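Local coordinates for 27kDa outer membrane protein (Silicibacter pomeroyi, PDB 3GYK) that is probably a thiol-disulfide oxidoreductase of the DsbA-like thioredoxin family, represented here by its thioredoxin-like portion, at residues 60-63 with 68-71; 74-79 with 127-132. One frame throughout, in Å; residues are numbered along the deposited sequence. Where two conformers were deposited one is given.

Interaction 1 (60-63 with 68-71); sequences EWPI and SDFA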
ATOM      1  N   GLU A  60      -3.239  -2.027   2.762  1.00  9.73           N
ATOM      2  CA  GLU A  60      -2.512  -2.132   4.030  1.00  9.72           C
ATOM      3  C   GLU A  60      -2.876  -3.474   4.609  1.00  9.93           C
ATOM      4  O   GLU A  60      -4.056  -3.738   4.896  1.00 10.65           O
ATOM      5  CB  GLU A  60      -2.965  -1.000   4.960  1.00 10.70           C
ATOM      6  CG  GLU A  60      -2.648   0.383   4.429  1.00 11.24           C
ATOM      7  CD  GLU A  60      -1.285   0.900   4.951  1.00 11.34           C
ATOM      8  OE1 GLU A  60      -0.664   0.206   5.784  1.00 12.51           O
ATOM      9  OE2 GLU A  60      -0.869   2.009   4.541  1.00 13.72           O
ATOM     10  N   TRP A  61      -1.866  -4.335   4.776  1.00 10.58           N
ATOM     11  CA  TRP A  61      -2.081  -5.694   5.272  1.00 10.48           C
ATOM     12  C   TRP A  61      -1.099  -5.962   6.409  1.00 10.46           C
ATOM     13  O   TRP A  61      -0.066  -6.631   6.231  1.00  9.49           O
ATOM     14  CB  TRP A  61      -1.917  -6.711   4.129  1.00 10.61           C
ATOM     15  CG  TRP A  61      -2.325  -8.101   4.505  1.00 10.74           C
ATOM     16  CD1 TRP A  61      -3.247  -8.468   5.460  1.00 10.87           C
ATOM     17  CD2 TRP A  61      -1.817  -9.323   3.952  1.00 11.17           C
ATOM     18  NE1 TRP A  61      -3.334  -9.840   5.536  1.00 12.35           N
ATOM     19  CE2 TRP A  61      -2.477 -10.387   4.620  1.00 11.13           C
ATOM     20  CE3 TRP A  61      -0.881  -9.625   2.942  1.00 10.24           C
ATOM     21  CZ2 TRP A  61      -2.209 -11.732   4.344  1.00 11.78           C
ATOM     22  CZ3 TRP A  61      -0.615 -10.984   2.671  1.00 10.67           C
ATOM     23  CH2 TRP A  61      -1.274 -12.000   3.358  1.00 11.30           C
ATOM     24  N   PRO A  62      -1.385  -5.363   7.583  1.00 11.04           N
ATOM     25  CA  PRO A  62      -0.482  -5.525   8.728  1.00  9.71           C
ATOM     26  C   PRO A  62      -0.560  -6.964   9.289  1.00 10.29           C
ATOM     27  O   PRO A  62      -1.620  -7.401   9.753  1.00 11.86           O
ATOM     28  CB  PRO A  62      -1.001  -4.488   9.727  1.00  9.08           C
ATOM     29  CG  PRO A  62      -2.507  -4.365   9.392  1.00 10.06           C
ATOM     30  CD  PRO A  62      -2.464  -4.381   7.857  1.00  9.71           C
ATOM     31  N   ILE A  63       0.552  -7.681   9.206  1.00 10.26           N
ATOM     32  CA  ILE A  63       0.609  -9.104   9.587  1.00 10.33           C
ATOM     33  C   ILE A  63       1.790  -9.436  10.484  1.00  9.99           C
ATOM     34  O   ILE A  63       1.900 -10.557  10.951  1.00  9.48           O
ATOM     35  CB  ILE A  63       0.576 -10.043   8.328  1.00 11.40           C
ATOM     36  CG1 ILE A  63       1.735  -9.729   7.373  1.00 11.77           C
ATOM     37  CG2 ILE A  63      -0.809  -9.930   7.603  1.00 11.18           C
ATOM     38  CD1 ILE A  63       1.885 -10.714   6.166  1.00 13.25           C
ATOM     39  N   SER A  68       3.222  -3.169  13.467  1.00  9.51           N
ATOM     40  CA  SER A  68       2.703  -3.142  12.112  1.00  9.25           C
ATOM     41  C   SER A  68       1.237  -2.688  12.064  1.00  9.63           C
ATOM     42  O   SER A  68       0.857  -1.916  11.179  1.00  9.93           O
ATOM     43  CB  SER A  68       2.845  -4.524  11.443  1.00  8.82           C
ATOM     44  OG  SER A  68       4.229  -4.809  11.244  1.00  9.74           O
ATOM     45  N   ASP A  69       0.422  -3.197  12.987  1.00  9.51           N
ATOM     46  CA  ASP A  69      -0.971  -2.783  13.051  0.50  9.56           C
ATOM     47  C   ASP A  69      -1.076  -1.281  13.340  1.00 10.05           C
ATOM     48  O   ASP A  69      -1.846  -0.577  12.666  1.00 10.43           O
ATOM     49  CB  ASP A  69      -1.747  -3.585  14.091  0.50  9.89           C
ATOM     50  CG  ASP A  69      -3.243  -3.363  13.986  0.50  9.11           C
ATOM     51  OD1 ASP A  69      -3.852  -3.908  13.052  0.50  8.70           O
ATOM     52  OD2 ASP A  69      -3.794  -2.652  14.851  0.50  8.74           O
ATOM     53  N   PHE A  70      -0.276  -0.788  14.278  1.00  9.09           N
ATOM     54  CA  PHE A  70      -0.284   0.632  14.617  1.00  9.95           C
ATOM     55  C   PHE A  70       0.032   1.465  13.375  1.00 10.45           C
ATOM     56  O   PHE A  70      -0.685   2.410  13.057  1.00 10.29           O
ATOM     57  CB  PHE A  70       0.701   0.925  15.757  1.00  9.10           C
ATOM     58  CG  PHE A  70       0.566   2.309  16.334  1.00  9.61           C
ATOM     59  CD1 PHE A  70      -0.098   2.502  17.541  1.00 10.16           C
ATOM     60  CD2 PHE A  70       1.079   3.427  15.664  1.00 10.58           C
ATOM     61  CE1 PHE A  70      -0.253   3.801  18.106  1.00 10.50           C
ATOM     62  CE2 PHE A  70       0.937   4.728  16.224  1.00 10.15           C
ATOM     63  CZ  PHE A  70       0.265   4.905  17.437  1.00  9.10           C
ATOM     64  N   ALA A  71       1.110   1.098  12.690  1.00  9.99           N
ATOM     65  CA  ALA A  71       1.546   1.779  11.478  1.00 10.52           C
ATOM     66  C   ALA A  71       0.470   1.799  10.379  1.00 10.55           C
ATOM     67  O   ALA A  71       0.216   2.851   9.771  1.00 10.58           O
ATOM     68  CB  ALA A  71       2.835   1.113  10.963  1.00 10.08           C
TER
HETATM   69  O   HOH W   1      -3.222  -6.746  11.955  1.00 40.47           O
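The hydroxyl oxygen of Ser68 is gripped by two groups, Asp31 OD1 and Asn33 ND2, while its CB rests 4.2 Å from Pro62 CB. Asp31 illustrates how one carboxylate can tie a loop to a helix: its OD2 accepts the backbone N-H of Ile63, so both segments hang from the same side chain. Between the segments themselves the direct contact is a small van der Waals one, of proline CH groups with helix backbone and a carboxylate oxygen. The pyrrolidine ring of Pro62 leans on the helix backbone rather than into a side-chain pocket, with CB 3.5 Å from Ser68 O and 3.7 Å from Asp69 CA. Asp69 holds CG anti to its own N (chi1 -169°), which swings the carboxylate across the proline and brings OD1 to 3.9 Å from Pro62 CG, while OD2 makes a salt bridge to Arg73 NE, one turn on. A water 2.8 Å from Pro62 O and 3.1 Å from Asp69 OD1 may bridge the two residues, though it has more acceptors in reach than protons to give, and Asp69 was modelled in two conformers. The contact thus folds the connection from strand 54-60 back against the early turns of helix 66-77, the first helix of the helical insertion that distinguishes DsbA-like proteins from plain thioredoxins; Trp61 packs on helix 124-140, and Phe70, turned away from the loop, on helix 100-109.

Interaction 2 (74-79 with 127-132); sequences AALAAR and TAHIAQ
Segments 74-79 and 127-132, from helices 66-77 and 124-140, come nearest at the CA atoms of Leu76 and His129, 8.4 Å apart, so long side chains must span the gap. Leu76 does so with both methyls. Its CD2 stands almost squarely over the imidazole, 3.9 Å from the centroid of the His129 ring and 8° off the normal, a CH-pi contact, while CD1 reaches the ring's carbon rim at 3.7 Å from His129 CD2 and also meets Ile130 CG1 at 3.9 Å. His129 offers this face because CG is anti to the backbone N (chi1 175°), which throws the ring out toward the partner helix. Leu76 CD2 also lies over the centre of the Arg79 guanidinium, filling the angle between two flat polar groups. That guanidinium is folded back along its own chain by a hydrogen bond of 2.9 Å from Arg79 NE to Leu76 O. The same carbonyl oxygen takes a second donor, the backbone N-H of Arg79. The imidazole is fixed at both nitrogens, ND1 by Asn13 O and NE2 by Glu60 N, a pattern consistent with the proton on ND1; Asn13 OD1 also takes Arg79 NH1. With a phenylalanine instead of His129, the Asn13 carbonyl and the Glu60 amide would probably each lose this buried mate. Around the joint, Ala74 and Ala78 touch Phe87 of helix 84-92 and Ala77 touches Leu117 of helix 114-120, while Glu60, ending strand 54-60, packs on Leu76.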
ATOM      1  N   ALA A  74      -2.342   4.098  11.486  1.00  9.37           N
ATOM      2  CA  ALA A  74      -1.859   5.491  11.451  1.00  9.80           C
ATOM      3  C   ALA A  74      -1.834   5.992  10.007  1.00 10.01           C
ATOM      4  O   ALA A  74      -2.281   7.104   9.719  1.00 10.18           O
ATOM      5  CB  ALA A  74      -0.487   5.564  12.037  1.00 10.24           C
ATOM      6  N   ALA A  75      -1.311   5.162   9.108  1.00 10.01           N
ATOM      7  CA  ALA A  75      -1.236   5.541   7.708  1.00  9.83           C
ATOM      8  C   ALA A  75      -2.634   5.795   7.152  1.00  9.91           C
ATOM      9  O   ALA A  75      -2.871   6.840   6.536  1.00  9.96           O
ATOM     10  CB  ALA A  75      -0.483   4.447   6.880  1.00  9.81           C
ATOM     11  N   LEU A  76      -3.564   4.869   7.377  1.00  9.75           N
ATOM     12  CA  LEU A  76      -4.929   5.056   6.875  1.00  9.82           C
ATOM     13  C   LEU A  76      -5.559   6.299   7.492  1.00  9.78           C
ATOM     14  O   LEU A  76      -6.251   7.040   6.789  1.00  9.75           O
ATOM     15  CB  LEU A  76      -5.800   3.822   7.140  1.00  9.84           C
ATOM     16  CG  LEU A  76      -5.384   2.595   6.311  1.00 10.75           C
ATOM     17  CD1 LEU A  76      -5.986   1.287   6.893  1.00 12.34           C
ATOM     18  CD2 LEU A  76      -5.740   2.791   4.809  1.00 11.27           C
ATOM     19  N   ALA A  77      -5.323   6.532   8.793  1.00  9.36           N
ATOM     20  CA  ALA A  77      -5.822   7.759   9.435  1.00  9.08           C
ATOM     21  C   ALA A  77      -5.271   9.044   8.795  1.00  9.59           C
ATOM     22  O   ALA A  77      -5.955  10.081   8.794  1.00 10.27           O
ATOM     23  CB  ALA A  77      -5.542   7.759  10.977  1.00  8.37           C
ATOM     24  N   ALA A  78      -4.047   8.988   8.269  1.00  9.55           N
ATOM     25  CA  ALA A  78      -3.430  10.168   7.658  1.00 10.21           C
ATOM     26  C   ALA A  78      -4.190  10.663   6.422  1.00 11.08           C
ATOM     27  O   ALA A  78      -4.013  11.814   5.992  1.00 10.80           O
ATOM     28  CB  ALA A  78      -1.959   9.910   7.313  1.00 10.29           C
ATOM     29  N   ARG A  79      -5.041   9.811   5.855  1.00 11.13           N
ATOM     30  CA  ARG A  79      -5.896  10.268   4.740  1.00 12.05           C
ATOM     31  C   ARG A  79      -6.755  11.463   5.158  1.00 12.41           C
ATOM     32  O   ARG A  79      -7.039  12.355   4.342  1.00 12.82           O
ATOM     33  CB  ARG A  79      -6.784   9.134   4.231  1.00 11.95           C
ATOM     34  CG  ARG A  79      -5.996   8.003   3.570  1.00 11.26           C
ATOM     35  CD  ARG A  79      -6.886   6.814   3.217  1.00 11.44           C
ATOM     36  NE  ARG A  79      -7.612   6.240   4.357  1.00 12.26           N
ATOM     37  CZ  ARG A  79      -8.523   5.282   4.234  1.00 11.62           C
ATOM     38  NH1 ARG A  79      -8.788   4.794   3.028  1.00 10.88           N
ATOM     39  NH2 ARG A  79      -9.181   4.839   5.304  1.00  9.78           N
ATOM     40  N   THR A 127     -10.542   0.040  10.323  1.00  7.34           N
ATOM     41  CA  THR A 127     -10.793  -1.379  10.567  1.00  8.29           C
ATOM     42  C   THR A 127     -11.330  -2.094   9.310  1.00  7.91           C
ATOM     43  O   THR A 127     -10.841  -3.183   8.965  1.00  6.76           O
ATOM     44  CB  THR A 127     -11.750  -1.549  11.719  1.00  8.28           C
ATOM     45  OG1 THR A 127     -11.142  -0.977  12.890  1.00 10.36           O
ATOM     46  CG2 THR A 127     -12.047  -3.028  11.958  1.00  8.32           C
ATOM     47  N   ALA A 128     -12.301  -1.460   8.630  1.00  6.80           N
ATOM     48  CA  ALA A 128     -12.899  -2.029   7.420  1.00  6.69           C
ATOM     49  C   ALA A 128     -11.840  -2.249   6.337  1.00  7.51           C
ATOM     50  O   ALA A 128     -11.847  -3.307   5.673  1.00  8.08           O
ATOM     51  CB  ALA A 128     -14.090  -1.174   6.886  1.00  6.15           C
ATOM     52  N   HIS A 129     -10.929  -1.296   6.153  1.00  7.10           N
ATOM     53  CA  HIS A 129      -9.867  -1.478   5.135  1.00  8.83           C
ATOM     54  C   HIS A 129      -8.998  -2.693   5.471  1.00  8.57           C
ATOM     55  O   HIS A 129      -8.758  -3.574   4.644  1.00  8.25           O
ATOM     56  CB  HIS A 129      -8.981  -0.246   5.003  1.00  8.47           C
ATOM     57  CG  HIS A 129      -7.830  -0.436   4.062  1.00 10.78           C
ATOM     58  ND1 HIS A 129      -7.831   0.072   2.781  1.00  9.69           N
ATOM     59  CD2 HIS A 129      -6.664  -1.125   4.194  1.00 10.34           C
ATOM     60  CE1 HIS A 129      -6.699  -0.267   2.175  1.00 10.29           C
ATOM     61  NE2 HIS A 129      -5.984  -1.007   3.005  1.00 10.93           N
ATOM     62  N   ILE A 130      -8.506  -2.740   6.700  1.00  8.27           N
ATOM     63  CA  ILE A 130      -7.573  -3.819   7.063  1.00  8.08           C
ATOM     64  C   ILE A 130      -8.249  -5.181   6.973  1.00  7.85           C
ATOM     65  O   ILE A 130      -7.640  -6.146   6.487  1.00  8.63           O
ATOM     66  CB  ILE A 130      -6.958  -3.554   8.461  1.00  8.43           C
ATOM     67  CG1 ILE A 130      -6.069  -2.299   8.416  1.00  8.47           C
ATOM     68  CG2 ILE A 130      -6.134  -4.766   8.921  1.00  9.38           C
ATOM     69  CD1 ILE A 130      -5.717  -1.703   9.825  1.00 10.07           C
ATOM     70  N   ALA A 131      -9.502  -5.276   7.411  1.00  7.43           N
ATOM     71  CA  ALA A 131     -10.234  -6.532   7.319  1.00  6.70           C
ATOM     72  C   ALA A 131     -10.396  -6.976   5.867  1.00  8.01           C
ATOM     73  O   ALA A 131     -10.301  -8.175   5.559  1.00  6.96           O
ATOM     74  CB  ALA A 131     -11.610  -6.412   7.975  1.00  6.95           C
ATOM     75  N   GLN A 132     -10.671  -6.002   4.982  1.00  7.45           N
ATOM     76  CA  GLN A 132     -10.806  -6.343   3.553  1.00  8.27           C
ATOM     77  C   GLN A 132      -9.461  -6.731   2.948  1.00  8.60           C
ATOM     78  O   GLN A 132      -9.417  -7.599   2.068  1.00  9.11           O
ATOM     79  CB  GLN A 132     -11.466  -5.170   2.788  1.00  9.09           C
ATOM     80  CG  GLN A 132     -11.588  -5.348   1.269  1.00  8.10           C
ATOM     81  CD  GLN A 132     -12.482  -6.491   0.835  1.00  8.84           C
ATOM     82  OE1 GLN A 132     -12.961  -7.298   1.642  1.00  9.73           O
ATOM     83  NE2 GLN A 132     -12.767  -6.539  -0.485  1.00  8.86           N
TER

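Both contacts use helix 66-77, interaction 1 on its early turns and interaction 2 near its end, and their centres are about 9 Å apart. The residues that touch in interaction 2 are all buried, joining two helices distant in sequence through methyls and a ring. Interaction 1 is local and only partly buried: a proline lies against helix backbone, and a water may take part at its margin. The two meet directly, since Pro62 CG packs on Ile130 CG2 at 3.7 Å, so helix 124-140 backs the loop as well as helix 66-77. Interaction 1 thus fixes how the chain leaves strand 54-60 and enters helix 66-77, and interaction 2 packs the far end of that helix on helix 124-140.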